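Methyltransferase domain-containing protein (Serratia marcescens, PDB 7CLF) probably transfers a methyl group from S-adenosyl-L-methionine to an oxygen of its substrate, as a dimeric O-methyltransferase. Local coordinates at residues A[268-273]-A[333-338]. Sequence-based numbering, arbitrary orientation.
Sequences GGRFIA and LIVGEK
Arg270 and Glu337 lie side by side on one face of two antiparallel strands and form a salt bridge. NE of Arg270 is 2.8 Å from OE2 of Glu337. The hydrogen bond within it is weak, bent to 126° at the hydrogen, and the guanidinium and carboxylate planes stand 76° apart. A bend at chi2 (97°) turns the glutamate chain back toward the arginine. OE2 also forms a salt bridge with Arg323 of strand 322-324, and Arg270 NH1 bonds to Tyr164 OH; each group thus has a second partner.

On the same face, Val335 CG2 touches Arg270 CD at 3.6 Å and Ile272 CG1 at 3.8 Å. Ile272 CG2, anti to its own backbone N, reaches Leu333 CD1 at 3.7 Å. The other face carries Phe271, Ala273 and Ile334. There the Phe271 ring meets Phe314 and Phe319, and Gly336 opposite it adds no side chain.

Paired backbone bonds join Phe271 to Gly336 and Ala273 to Ile334. Beyond them, Lys338 N bonds to Gly269 O at 3.1 Å. The antiparallel strand 332-337, set between 270-275 and 322-324, is characteristic of the seven-stranded Rossmann-like sheet of class I SAM-dependent methyltransferases.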
ATOM      1  N   GLY A 268      21.097 -16.993 -39.670  1.00 37.89           N
ATOM      2  CA  GLY A 268      19.964 -16.279 -40.217  1.00 37.00           C
ATOM      3  C   GLY A 268      18.752 -16.217 -39.313  1.00 35.38           C
ATOM      4  O   GLY A 268      17.707 -15.710 -39.740  1.00 36.79           O
ATOM      5  N   GLY A 269      18.848 -16.715 -38.085  1.00 32.08           N
ATOM      6  CA  GLY A 269      17.720 -16.646 -37.183  1.00 31.96           C
ATOM      7  C   GLY A 269      17.419 -15.221 -36.755  1.00 34.96           C
ATOM      8  O   GLY A 269      18.285 -14.341 -36.764  1.00 31.14           O
ATOM      9  N   ARG A 270      16.158 -14.995 -36.386  1.00 27.36           N
ATOM     10  CA  ARG A 270      15.713 -13.741 -35.794  1.00 27.04           C
ATOM     11  C   ARG A 270      15.403 -13.951 -34.316  1.00 26.24           C
ATOM     12  O   ARG A 270      14.987 -15.038 -33.902  1.00 27.20           O
ATOM     13  CB  ARG A 270      14.480 -13.190 -36.523  1.00 28.81           C
ATOM     14  CG  ARG A 270      13.856 -11.965 -35.872  1.00 29.90           C
ATOM     15  CD  ARG A 270      12.994 -11.213 -36.859  1.00 29.81           C
ATOM     16  NE  ARG A 270      13.722 -10.963 -38.100  1.00 37.30           N
ATOM     17  CZ  ARG A 270      13.147 -10.617 -39.244  1.00 38.15           C
ATOM     18  NH1 ARG A 270      11.825 -10.487 -39.310  1.00 36.55           N
ATOM     19  NH2 ARG A 270      13.894 -10.411 -40.323  1.00 36.45           N
ATOM     20  N   PHE A 271      15.652 -12.910 -33.516  1.00 29.28           N
ATOM     21  CA  PHE A 271      15.322 -12.890 -32.096  1.00 27.27           C
ATOM     22  C   PHE A 271      14.567 -11.604 -31.777  1.00 25.34           C
ATOM     23  O   PHE A 271      14.926 -10.534 -32.274  1.00 27.56           O
ATOM     24  CB  PHE A 271      16.586 -12.993 -31.227  1.00 26.16           C
ATOM     25  CG  PHE A 271      16.327 -12.823 -29.752  1.00 29.04           C
ATOM     26  CD1 PHE A 271      15.646 -13.796 -29.034  1.00 25.05           C
ATOM     27  CD2 PHE A 271      16.768 -11.688 -29.081  1.00 30.02           C
ATOM     28  CE1 PHE A 271      15.406 -13.636 -27.669  1.00 24.26           C
ATOM     29  CE2 PHE A 271      16.536 -11.522 -27.722  1.00 25.27           C
ATOM     30  CZ  PHE A 271      15.857 -12.494 -27.014  1.00 26.13           C
ATOM     31  N   ILE A 272      13.516 -11.714 -30.963  1.00 26.26           N
ATOM     32  CA  ILE A 272      12.711 -10.571 -30.524  1.00 26.32           C
ATOM     33  C   ILE A 272      12.566 -10.646 -29.011  1.00 26.43           C
ATOM     34  O   ILE A 272      12.105 -11.662 -28.475  1.00 22.10           O
ATOM     35  CB  ILE A 272      11.318 -10.535 -31.182  1.00 23.56           C
ATOM     36  CG1 ILE A 272      11.442 -10.447 -32.703  1.00 23.33           C
ATOM     37  CG2 ILE A 272      10.486  -9.334 -30.639  1.00 22.33           C
ATOM     38  CD1 ILE A 272      10.102 -10.490 -33.428  1.00 23.84           C
ATOM     39  N   ALA A 273      12.954  -9.580 -28.319  1.00 23.79           N
ATOM     40  CA  ALA A 273      12.614  -9.435 -26.915  1.00 22.18           C
ATOM     41  C   ALA A 273      11.561  -8.337 -26.782  1.00 21.95           C
ATOM     42  O   ALA A 273      11.619  -7.319 -27.479  1.00 23.29           O
ATOM     43  CB  ALA A 273      13.858  -9.125 -26.068  1.00 22.02           C
ATOM     44  N   LEU A 333       9.437  -3.819 -28.774  1.00 20.95           N
ATOM     45  CA  LEU A 333      10.072  -5.027 -29.296  1.00 27.96           C
ATOM     46  C   LEU A 333      11.474  -4.683 -29.781  1.00 28.26           C
ATOM     47  O   LEU A 333      11.638  -3.818 -30.649  1.00 31.09           O
ATOM     48  CB  LEU A 333       9.285  -5.645 -30.457  1.00 24.43           C
ATOM     49  CG  LEU A 333       7.862  -6.157 -30.304  1.00 29.98           C
ATOM     50  CD1 LEU A 333       7.534  -7.156 -31.392  1.00 29.62           C
ATOM     51  CD2 LEU A 333       7.712  -6.791 -28.996  1.00 30.04           C
ATOM     52  N   ILE A 334      12.472  -5.378 -29.250  1.00 21.70           N
ATOM     53  CA  ILE A 334      13.850  -5.235 -29.700  1.00 22.52           C
ATOM     54  C   ILE A 334      14.205  -6.484 -30.486  1.00 28.26           C
ATOM     55  O   ILE A 334      13.939  -7.604 -30.034  1.00 25.86           O
ATOM     56  CB  ILE A 334      14.827  -5.021 -28.529  1.00 25.20           C
ATOM     57  CG1 ILE A 334      14.352  -3.878 -27.628  1.00 25.19           C
ATOM     58  CG2 ILE A 334      16.220  -4.714 -29.052  1.00 24.06           C
ATOM     59  CD1 ILE A 334      13.756  -4.346 -26.326  1.00 24.79           C
ATOM     60  N   VAL A 335      14.801  -6.293 -31.657  1.00 23.51           N
ATOM     61  CA  VAL A 335      14.968  -7.380 -32.610  1.00 30.51           C
ATOM     62  C   VAL A 335      16.377  -7.332 -33.183  1.00 34.95           C
ATOM     63  O   VAL A 335      16.936  -6.252 -33.409  1.00 37.86           O
ATOM     64  CB  VAL A 335      13.898  -7.308 -33.718  1.00 28.22           C
ATOM     65  CG1 VAL A 335      13.997  -6.004 -34.450  1.00 29.96           C
ATOM     66  CG2 VAL A 335      14.023  -8.495 -34.680  1.00 30.87           C
ATOM     67  N   GLY A 336      16.961  -8.513 -33.383  1.00 32.73           N
ATOM     68  CA  GLY A 336      18.255  -8.666 -34.011  1.00 39.70           C
ATOM     69  C   GLY A 336      18.320 -10.002 -34.721  1.00 37.32           C
ATOM     70  O   GLY A 336      17.407 -10.824 -34.621  1.00 36.80           O
ATOM     71  N   GLU A 337      19.414 -10.214 -35.449  1.00 36.07           N
ATOM     72  CA  GLU A 337      19.592 -11.413 -36.251  1.00 36.13           C
ATOM     73  C   GLU A 337      20.988 -11.975 -36.032  1.00 40.57           C
ATOM     74  O   GLU A 337      21.901 -11.274 -35.585  1.00 42.72           O
ATOM     75  CB  GLU A 337      19.366 -11.130 -37.744  1.00 36.19           C
ATOM     76  CG  GLU A 337      17.900 -11.071 -38.156  1.00 34.81           C
ATOM     77  CD  GLU A 337      17.366  -9.658 -38.205  1.00 40.76           C
ATOM     78  OE1 GLU A 337      18.190  -8.719 -38.155  1.00 43.82           O
ATOM     79  OE2 GLU A 337      16.128  -9.486 -38.286  1.00 35.07           O
ATOM     80  N   LYS A 338      21.145 -13.258 -36.350  1.00 39.02           N
ATOM     81  CA  LYS A 338      22.439 -13.925 -36.214  1.00 39.41           C
ATOM     82  C   LYS A 338      23.145 -14.037 -37.564  1.00 43.06           C
ATOM     83  O   LYS A 338      22.508 -14.304 -38.587  1.00 48.06           O
ATOM     84  CB  LYS A 338      22.262 -15.314 -35.593  1.00 33.14           C
ATOM     85  CG  LYS A 338      23.537 -16.113 -35.450  1.00 31.33           C
ATOM     86  CD  LYS A 338      23.322 -17.306 -34.538  1.00 32.62           C
ATOM     87  CE  LYS A 338      24.625 -18.070 -34.281  1.00 31.94           C
ATOM     88  NZ  LYS A 338      24.441 -19.161 -33.259  1.00 27.22           N
TER